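Local coordinates for hypothetical protein PA2218 (Pseudomonas aeruginosa, PDB 2HDW), which is probably a hydrolase of the alpha/beta-hydrolase fold, with no substrate or biological role yet assigned, at residues T72-N75 with I79-A82; D131-G136 with T152-A157; L115-M120 with F125-F130; G103-V108 with L290-M295. All coordinates share one frame; numbering follows the deposited sequence.

Contact 1 (T72-N75 with I79-A82)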
# COMPACT_ATOMS: atom_id res chain seq x y z
N THR A 72 -16.51 -4.57 -4.29
CA THR A 72 -16.55 -3.41 -3.42
C THR A 72 -16.91 -3.87 -2.01
O THR A 72 -17.47 -4.96 -1.82
CB THR A 72 -17.60 -2.38 -3.89
OG1 THR A 72 -18.91 -2.93 -3.75
CG2 THR A 72 -17.36 -2.00 -5.33
N PHE A 73 -16.58 -3.05 -1.02
CA PHE A 73 -16.86 -3.36 0.37
C PHE A 73 -16.60 -2.10 1.19
O PHE A 73 -15.78 -1.26 0.81
CB PHE A 73 -15.97 -4.52 0.85
CG PHE A 73 -14.52 -4.32 0.55
CD1 PHE A 73 -13.73 -3.50 1.35
CD2 PHE A 73 -13.93 -4.95 -0.55
CE1 PHE A 73 -12.38 -3.29 1.06
CE2 PHE A 73 -12.58 -4.76 -0.85
CZ PHE A 73 -11.80 -3.93 -0.04
N ALA A 74 -17.30 -1.96 2.32
CA ALA A 74 -17.12 -0.76 3.14
C ALA A 74 -16.19 -0.97 4.33
O ALA A 74 -15.95 -2.10 4.75
CB ALA A 74 -18.49 -0.27 3.62
N ASN A 75 -15.65 0.13 4.85
CA ASN A 75 -14.79 0.04 6.02
C ASN A 75 -15.59 0.55 7.22
O ASN A 75 -16.72 1.03 7.04
CB ASN A 75 -13.48 0.82 5.86
CG ASN A 75 -13.67 2.32 5.70
OD1 ASN A 75 -14.70 2.88 6.08
ND2 ASN A 75 -12.65 2.98 5.16
N ILE A 79 -16.74 4.25 4.46
CA ILE A 79 -16.29 4.46 3.09
C ILE A 79 -16.29 3.13 2.33
O ILE A 79 -15.82 2.12 2.86
CB ILE A 79 -14.87 5.07 3.06
CG1 ILE A 79 -14.86 6.36 3.89
CG2 ILE A 79 -14.45 5.36 1.62
CD1 ILE A 79 -13.52 7.07 3.95
N THR A 80 -16.83 3.15 1.12
CA THR A 80 -16.88 1.96 0.28
C THR A 80 -15.66 1.94 -0.63
O THR A 80 -15.39 2.91 -1.35
CB THR A 80 -18.16 1.94 -0.58
OG1 THR A 80 -19.31 1.92 0.28
CG2 THR A 80 -18.18 0.71 -1.49
N LEU A 81 -14.91 0.84 -0.59
CA LEU A 81 -13.70 0.70 -1.39
C LEU A 81 -13.89 -0.19 -2.61
O LEU A 81 -14.73 -1.09 -2.61
CB LEU A 81 -12.57 0.14 -0.53
CG LEU A 81 -12.33 0.81 0.83
CD1 LEU A 81 -11.24 0.06 1.57
CD2 LEU A 81 -11.94 2.27 0.63
N ALA A 82 -13.11 0.07 -3.65
CA ALA A 82 -13.15 -0.73 -4.87
C ALA A 82 -11.90 -1.61 -4.89
O ALA A 82 -10.84 -1.20 -4.41
CB ALA A 82 -13.18 0.18 -6.10
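Residues 72-74 and 80-82 run antiparallel, their short axes 4.3 Å apart at an angle of 151°. Phe-73 and Leu-81 form a hydrogen-bonded pair. Phe-73 N donates to Leu-81 O at 3.1 Å, and Leu-81 N donates to Phe-73 O at 2.7 Å in a nearly straight bond. The flanking pairs, Thr-72 with Ala-82 and Ala-74 with Thr-80, are non-hydrogen-bonded.

Phe-73 and Leu-81 share one face of the sheet. CE1 of the Phe-73 ring meets CD1 of Leu-81 at 3.6 Å, and the two side chains cross at a slant. Leu-81 O lies over one face of the ring. On the other face of the sheet, the methyl CG2 of Thr-80 packs on CB of Thr-72, while Thr-80 OG1 bonds to the backbone N of Asn-47 and Met-48.

Asn-75 closes the turn end. Its N donates to Ile-79 O at 2.8 Å. Its CG stands between its own N and carbonyl carbon (chi1 64°), which brings OD1 back to Ile-79 N at 2.9 Å. That N-H comes from above the amide plane. The Asn-75 amide lies alongside the Ile-79 side chain, with Asn-75 ND2 3.7 Å from Ile-79 CB.

The pair forms the turn end of the hairpin 66-74/80-88 at the margin of the sheet. Strand 126-130 lies beyond strand 80-88. Helix 148-164 covers the Phe-73 and Leu-81 face, where Phe-73 reaches Ala-158 and Phe-161.

Contact 2 (D131-G136 with T152-A157)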
# COMPACT_ATOMS: atom_id res chain seq x y z
N ASP A 131 -8.24 -0.15 -3.74
CA ASP A 131 -7.94 1.27 -3.79
C ASP A 131 -8.27 1.85 -2.42
O ASP A 131 -9.38 1.69 -1.91
CB ASP A 131 -8.80 1.98 -4.85
CG ASP A 131 -8.32 1.71 -6.26
OD1 ASP A 131 -7.10 1.47 -6.44
OD2 ASP A 131 -9.14 1.76 -7.20
N PRO A 132 -7.28 2.51 -1.79
CA PRO A 132 -7.48 3.11 -0.47
C PRO A 132 -8.62 4.13 -0.48
O PRO A 132 -8.99 4.65 -1.53
CB PRO A 132 -6.14 3.78 -0.19
CG PRO A 132 -5.16 2.89 -0.92
CD PRO A 132 -5.88 2.63 -2.22
N SER A 133 -9.19 4.38 0.70
CA SER A 133 -10.27 5.35 0.85
C SER A 133 -9.93 6.67 0.15
O SER A 133 -8.78 7.11 0.17
CB SER A 133 -10.54 5.63 2.34
OG SER A 133 -11.27 4.58 2.96
N TYR A 134 -10.93 7.30 -0.46
CA TYR A 134 -10.77 8.58 -1.15
C TYR A 134 -9.94 8.55 -2.44
O TYR A 134 -9.74 9.60 -3.06
CB TYR A 134 -10.12 9.62 -0.22
CG TYR A 134 -10.81 9.83 1.10
CD1 TYR A 134 -11.97 10.61 1.20
CD2 TYR A 134 -10.30 9.28 2.27
CE1 TYR A 134 -12.58 10.83 2.43
CE2 TYR A 134 -10.90 9.49 3.50
CZ TYR A 134 -12.04 10.27 3.58
OH TYR A 134 -12.64 10.44 4.81
N THR A 135 -9.45 7.38 -2.84
CA THR A 135 -8.63 7.29 -4.05
C THR A 135 -9.07 6.23 -5.05
O THR A 135 -9.92 5.39 -4.75
CB THR A 135 -7.15 7.00 -3.69
OG1 THR A 135 -7.02 5.66 -3.21
CG2 THR A 135 -6.66 7.96 -2.61
N GLY A 136 -8.48 6.27 -6.24
CA GLY A 136 -8.82 5.31 -7.28
C GLY A 136 -10.31 5.28 -7.60
O GLY A 136 -10.92 6.32 -7.84
N THR A 152 -5.11 2.46 7.76
CA THR A 152 -4.85 1.21 8.47
C THR A 152 -6.17 0.43 8.46
O THR A 152 -6.19 -0.78 8.24
CB THR A 152 -4.37 1.48 9.91
OG1 THR A 152 -3.06 2.05 9.87
CG2 THR A 152 -4.34 0.20 10.72
N GLU A 153 -7.27 1.14 8.68
CA GLU A 153 -8.60 0.52 8.68
C GLU A 153 -8.92 -0.11 7.31
O GLU A 153 -9.52 -1.19 7.23
CB GLU A 153 -9.66 1.56 9.06
CG GLU A 153 -11.11 1.19 8.72
CD GLU A 153 -11.55 -0.15 9.29
OE1 GLU A 153 -11.09 -0.52 10.39
OE2 GLU A 153 -12.39 -0.82 8.65
N ASP A 154 -8.52 0.56 6.23
CA ASP A 154 -8.79 0.04 4.88
C ASP A 154 -8.28 -1.39 4.72
O ASP A 154 -8.94 -2.23 4.10
CB ASP A 154 -8.11 0.91 3.81
CG ASP A 154 -8.77 2.26 3.62
OD1 ASP A 154 -9.99 2.38 3.87
OD2 ASP A 154 -8.07 3.20 3.19
N PHE A 155 -7.11 -1.67 5.27
CA PHE A 155 -6.53 -3.00 5.17
C PHE A 155 -7.43 -4.04 5.84
O PHE A 155 -7.65 -5.12 5.30
CB PHE A 155 -5.14 -3.01 5.81
CG PHE A 155 -4.04 -3.36 4.85
CD1 PHE A 155 -2.86 -2.62 4.83
CD2 PHE A 155 -4.17 -4.45 3.99
CE1 PHE A 155 -1.82 -2.95 3.96
CE2 PHE A 155 -3.14 -4.80 3.12
CZ PHE A 155 -1.96 -4.05 3.10
N SER A 156 -7.94 -3.72 7.02
CA SER A 156 -8.80 -4.66 7.73
C SER A 156 -10.19 -4.73 7.10
O SER A 156 -10.90 -5.73 7.26
CB SER A 156 -8.89 -4.28 9.21
OG SER A 156 -7.67 -4.60 9.86
N ALA A 157 -10.58 -3.68 6.38
CA ALA A 157 -11.87 -3.68 5.70
C ALA A 157 -11.75 -4.66 4.54
O ALA A 157 -12.71 -5.35 4.19
CB ALA A 157 -12.19 -2.29 5.18
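Ser-133 and Asp-154 meet through two hydrogen bonds, one to each carboxylate oxygen. The Asp-154 carboxylate leaves helix 148-164 toward the loop, and each of its oxygens takes a different donor from the same serine. Ser-133 OG donates to Asp-154 OD1 at 2.7 Å, on the syn lone pair of that oxygen. Ser-133 N donates to Asp-154 OD2 at 3.0 Å with an N-H...O angle of 170°. This second donor stands above the carboxylate plane, about 50° out of it. The two bonds therefore differ in kind: the hydroxyl uses the syn side of OD1, and the backbone N-H comes from above.

The Ser-133 torsion explains the double grip. With OG beside the backbone N (chi1 -77°), the hydroxyl and the N-H can reach the two oxygens of one carboxylate. Pro-132 comes in next to the OD2 bond, and its CA is 3.7 Å from Asp-154 OD2.

A type II beta turn from Pro-132 to Thr-135 shapes the loop. Pro-132 O accepts from Thr-135 N at 3.1 Å and from Thr-135 OG1 at 2.8 Å. Both donors approach from one face of that carbonyl. The turn is thus pinned by a backbone and a side-chain bond, and it carries Ser-133 as its second residue.

All three residues that touch are buried. OD1 of Asp-154 has a further donor in Asn-75 ND2, from the hairpin turn. One buried carboxylate thus ties the loop after strand 126-130 and the hairpin to helix 148-164. Three donors around it would probably stabilise its negative charge and hold its rotation.

Contact 3 (L115-M120 with F125-F130)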
# COMPACT_ATOMS: atom_id res chain seq x y z
N LEU A 115 -0.32 -6.17 -9.79
CA LEU A 115 0.67 -7.10 -10.34
C LEU A 115 0.99 -8.17 -9.29
O LEU A 115 1.10 -9.35 -9.61
CB LEU A 115 1.95 -6.36 -10.73
CG LEU A 115 3.12 -7.23 -11.17
CD1 LEU A 115 2.77 -7.98 -12.44
CD2 LEU A 115 4.34 -6.35 -11.40
N TYR A 116 1.16 -7.74 -8.04
CA TYR A 116 1.45 -8.67 -6.96
C TYR A 116 0.29 -9.64 -6.75
O TYR A 116 0.49 -10.85 -6.64
CB TYR A 116 1.70 -7.92 -5.65
CG TYR A 116 3.13 -7.51 -5.40
CD1 TYR A 116 3.74 -6.51 -6.17
CD2 TYR A 116 3.86 -8.08 -4.37
CE1 TYR A 116 5.06 -6.09 -5.90
CE2 TYR A 116 5.17 -7.68 -4.09
CZ TYR A 116 5.75 -6.69 -4.85
OH TYR A 116 7.03 -6.29 -4.54
N ALA A 117 -0.93 -9.10 -6.68
CA ALA A 117 -2.13 -9.91 -6.47
C ALA A 117 -2.33 -10.97 -7.54
O ALA A 117 -2.63 -12.13 -7.23
CB ALA A 117 -3.36 -9.01 -6.37
N GLN A 118 -2.18 -10.59 -8.81
CA GLN A 118 -2.37 -11.56 -9.88
C GLN A 118 -1.29 -12.63 -9.84
O GLN A 118 -1.57 -13.81 -10.03
CB GLN A 118 -2.35 -10.88 -11.25
CG GLN A 118 -2.69 -11.86 -12.37
CD GLN A 118 -2.83 -11.20 -13.72
OE1 GLN A 118 -1.85 -10.77 -14.33
NE2 GLN A 118 -4.06 -11.14 -14.21
N THR A 119 -0.05 -12.21 -9.59
CA THR A 119 1.08 -13.13 -9.54
C THR A 119 0.91 -14.13 -8.41
O THR A 119 1.17 -15.32 -8.58
CB THR A 119 2.40 -12.36 -9.34
OG1 THR A 119 2.56 -11.41 -10.40
CG2 THR A 119 3.59 -13.32 -9.35
N MET A 120 0.47 -13.66 -7.25
CA MET A 120 0.29 -14.56 -6.12
C MET A 120 -0.92 -15.47 -6.34
O MET A 120 -0.98 -16.58 -5.82
CB MET A 120 0.18 -13.77 -4.82
CG MET A 120 1.50 -13.11 -4.41
SD MET A 120 2.85 -14.31 -4.12
CE MET A 120 2.24 -15.10 -2.75
N PHE A 125 -3.01 -18.64 -4.38
CA PHE A 125 -3.73 -17.90 -3.35
C PHE A 125 -4.90 -17.10 -3.94
O PHE A 125 -4.90 -16.75 -5.11
CB PHE A 125 -2.77 -16.92 -2.64
CG PHE A 125 -1.60 -17.58 -1.97
CD1 PHE A 125 -1.67 -17.98 -0.64
CD2 PHE A 125 -0.42 -17.82 -2.68
CE1 PHE A 125 -0.59 -18.62 -0.02
CE2 PHE A 125 0.67 -18.46 -2.06
CZ PHE A 125 0.59 -18.86 -0.73
N VAL A 126 -5.91 -16.85 -3.11
CA VAL A 126 -7.03 -16.02 -3.54
C VAL A 126 -6.49 -14.64 -3.15
O VAL A 126 -6.05 -14.47 -2.02
CB VAL A 126 -8.30 -16.31 -2.73
CG1 VAL A 126 -9.32 -15.20 -2.95
CG2 VAL A 126 -8.89 -17.65 -3.14
N THR A 127 -6.52 -13.68 -4.06
CA THR A 127 -5.97 -12.36 -3.74
C THR A 127 -6.86 -11.18 -4.04
O THR A 127 -7.80 -11.26 -4.83
CB THR A 127 -4.62 -12.14 -4.45
OG1 THR A 127 -4.84 -12.13 -5.87
CG2 THR A 127 -3.65 -13.26 -4.10
N LEU A 128 -6.53 -10.05 -3.41
CA LEU A 128 -7.30 -8.84 -3.56
C LEU A 128 -6.41 -7.59 -3.51
O LEU A 128 -5.62 -7.43 -2.58
CB LEU A 128 -8.35 -8.79 -2.44
CG LEU A 128 -9.42 -7.70 -2.38
CD1 LEU A 128 -10.34 -7.80 -3.60
CD2 LEU A 128 -10.23 -7.88 -1.10
N ALA A 129 -6.52 -6.74 -4.52
CA ALA A 129 -5.77 -5.48 -4.59
C ALA A 129 -6.86 -4.42 -4.52
O ALA A 129 -7.79 -4.42 -5.32
CB ALA A 129 -4.99 -5.38 -5.91
N PHE A 130 -6.74 -3.50 -3.56
CA PHE A 130 -7.77 -2.48 -3.37
C PHE A 130 -7.29 -1.04 -3.47
O PHE A 130 -6.10 -0.75 -3.31
CB PHE A 130 -8.41 -2.68 -2.00
CG PHE A 130 -7.47 -2.41 -0.85
CD1 PHE A 130 -7.26 -1.11 -0.39
CD2 PHE A 130 -6.76 -3.45 -0.26
CE1 PHE A 130 -6.36 -0.85 0.65
CE2 PHE A 130 -5.86 -3.21 0.78
CZ PHE A 130 -5.66 -1.90 1.23
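Thr-127 and Ala-117 share the shorter of the two hydrogen bonds between 125-130 and the helix. Thr-127 OG1 donates to Ala-117 O at 2.6 Å, from above the carbonyl plane. OG1 stands between the backbone N and carbonyl carbon of its own residue (chi1 64°), which turns it to the helix. The second bond runs from Phe-125 N to Met-120 O at 3.2 Å, close to the turn between helix and strand. Met-120 O also lies at the edge of the Phe-125 ring, in its plane, 3.4 Å from Phe-125 CD2.

Apolar contacts fill the rest. Ala-117 CB touches Ala-129 CB at 4.0 Å. Thr-127 CG2 rests on Met-120 CB at 3.9 Å. The Met-120 chain is bent at chi2 and chi3, so CE comes back alongside the Phe-125 ring, 3.8 Å from CE2.

Helix and strand run almost exactly antiparallel, their axes 7.4 Å apart. They are the second half of the beta-alpha-beta unit 96-102, 112-122, 126-130. Strand 126-130 lies between strands 80-88 and 96-102, and Ala-117 also touches Tyr-86 and Ile-101 on these. Helix 356-366 packs against Met-120 and Phe-125.

Contact 4 (G103-V108 with L290-M295)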
# COMPACT_ATOMS: atom_id res chain seq x y z
N GLY A 103 -0.85 -0.87 -1.53
CA GLY A 103 0.35 -0.09 -1.79
C GLY A 103 0.69 -0.06 -3.27
O GLY A 103 0.14 -0.85 -4.04
N PRO A 104 1.56 0.86 -3.71
CA PRO A 104 2.24 1.89 -2.91
C PRO A 104 1.29 2.97 -2.41
O PRO A 104 0.14 3.04 -2.83
CB PRO A 104 3.27 2.46 -3.87
CG PRO A 104 3.58 1.30 -4.78
CD PRO A 104 2.20 0.73 -5.03
N PHE A 105 1.79 3.81 -1.51
CA PHE A 105 1.01 4.92 -0.97
C PHE A 105 0.88 5.96 -2.08
O PHE A 105 1.87 6.55 -2.50
CB PHE A 105 1.73 5.54 0.23
CG PHE A 105 1.00 6.67 0.88
CD1 PHE A 105 -0.09 6.43 1.72
CD2 PHE A 105 1.40 7.98 0.67
CE1 PHE A 105 -0.77 7.47 2.33
CE2 PHE A 105 0.73 9.04 1.28
CZ PHE A 105 -0.36 8.79 2.11
N GLY A 106 -0.34 6.19 -2.56
CA GLY A 106 -0.53 7.15 -3.63
C GLY A 106 -0.63 6.45 -4.97
O GLY A 106 -0.63 7.09 -6.03
N ALA A 107 -0.72 5.13 -4.93
CA ALA A 107 -0.83 4.32 -6.13
C ALA A 107 -2.20 3.64 -6.11
O ALA A 107 -2.85 3.59 -5.06
CB ALA A 107 0.27 3.26 -6.17
N VAL A 108 -2.63 3.14 -7.25
CA VAL A 108 -3.92 2.45 -7.34
C VAL A 108 -3.72 0.97 -7.65
O VAL A 108 -2.63 0.55 -8.05
CB VAL A 108 -4.83 3.07 -8.41
CG1 VAL A 108 -5.25 4.47 -7.98
CG2 VAL A 108 -4.11 3.12 -9.76
N LEU A 290 -1.29 16.68 7.94
CA LEU A 290 -1.65 16.93 9.34
C LEU A 290 -1.85 15.69 10.21
O LEU A 290 -1.40 15.65 11.35
CB LEU A 290 -2.88 17.82 9.42
CG LEU A 290 -2.65 19.28 9.00
CD1 LEU A 290 -3.98 19.98 8.87
CD2 LEU A 290 -1.75 19.98 10.03
N SER A 291 -2.53 14.67 9.68
CA SER A 291 -2.76 13.46 10.47
C SER A 291 -1.48 12.64 10.62
O SER A 291 -1.13 12.23 11.72
CB SER A 291 -3.87 12.60 9.85
OG SER A 291 -3.54 12.21 8.53
N PHE A 292 -0.79 12.42 9.50
CA PHE A 292 0.45 11.65 9.49
C PHE A 292 1.55 12.25 10.36
O PHE A 292 2.31 11.53 11.00
CB PHE A 292 0.97 11.52 8.05
CG PHE A 292 0.13 10.61 7.19
CD1 PHE A 292 0.38 9.24 7.17
CD2 PHE A 292 -0.91 11.12 6.43
CE1 PHE A 292 -0.40 8.38 6.39
CE2 PHE A 292 -1.70 10.28 5.65
CZ PHE A 292 -1.45 8.90 5.63
N MET A 293 1.62 13.58 10.39
CA MET A 293 2.63 14.27 11.18
C MET A 293 2.32 14.24 12.67
O MET A 293 3.18 14.56 13.50
CB MET A 293 2.76 15.74 10.71
CG MET A 293 3.23 15.93 9.26
SD MET A 293 3.40 17.70 8.75
CE MET A 293 4.95 18.06 9.46
N ASN A 294 1.11 13.82 13.02
CA ASN A 294 0.67 13.83 14.42
C ASN A 294 0.23 12.48 15.02
O ASN A 294 0.02 12.39 16.24
CB ASN A 294 -0.47 14.84 14.54
CG ASN A 294 -0.76 15.25 15.97
OD1 ASN A 294 0.15 15.50 16.76
ND2 ASN A 294 -2.04 15.33 16.32
N MET A 295 0.13 11.45 14.19
CA MET A 295 -0.32 10.14 14.67
C MET A 295 0.56 9.01 14.13
O MET A 295 0.29 8.45 13.07
CB MET A 295 -1.77 9.91 14.24
CG MET A 295 -2.69 9.47 15.37
SD MET A 295 -2.92 10.77 16.60
CE MET A 295 -4.58 11.25 16.22
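Phe-105 and Phe-292 reach toward each other from opposite directions and meet in an offset edge-to-face pair, the edge of Phe-105 turned to the face of Phe-292. Ring centroids are 5.4 Å apart and the planes stand at 77°. The offset places the touch at the outer end of Phe-292. Its CZ is 3.7 Å from both CE1 and CZ of Phe-105. CG of Phe-105 is anti to the backbone N (chi1 -179°), carrying the ring toward Phe-292.

This ring pair is the tight part, and both residues are buried. Met-206 and Asn-151 touch both side chains, and Trp-284 meets the Phe-105 ring. Away from the rings the segments stand well apart. The CA atoms of Phe-105 and Phe-292 are 12.5 Å apart. The far end of 290-295 is the solvent side, where Asn-294 and Met-295 are exposed.

A type II turn from Pro-104 to Ala-107 carries Phe-105, with a cis peptide bond before Pro-104. Asn-279 binds the same turn through Phe-105 O and the Gly-106 backbone.

The loop follows strand 96-102, the place from which alpha/beta hydrolases usually supply part of the oxyanion hole. Pro-104 touches Cys-179 in the turn between strand 173-178 and helix 180-191, where this fold has its nucleophile elbow. Phe-292 belongs to the mostly helical insertion between strands 197-201 and 309-314, consistent with a cap over the expected active site.

In the fold
Contacts 1 and 2 have centres 7 Å apart and are joined by the backbone, with Ala-82 O 2.9 Å from Asp-131 N in a probable hydrogen bond. Contact 3 shares the sheet with contact 1, since strands 80-88 and 126-130 are neighbours. Phe-130, at the C-terminal end of strand 126-130, packs on Phe-155 of contact 2 (CE2 to CD2, 3.8 Å). Contact 4 is 11 Å from contact 2 between centres, and Val-108 CB lies 3.4 Å from Asp-131 OD1. Contacts 3 and 4 are 22 Å apart between centres. The loops of contacts 2 and 4 both leave C-terminal strand ends, the edge where alpha/beta hydrolases place their active site.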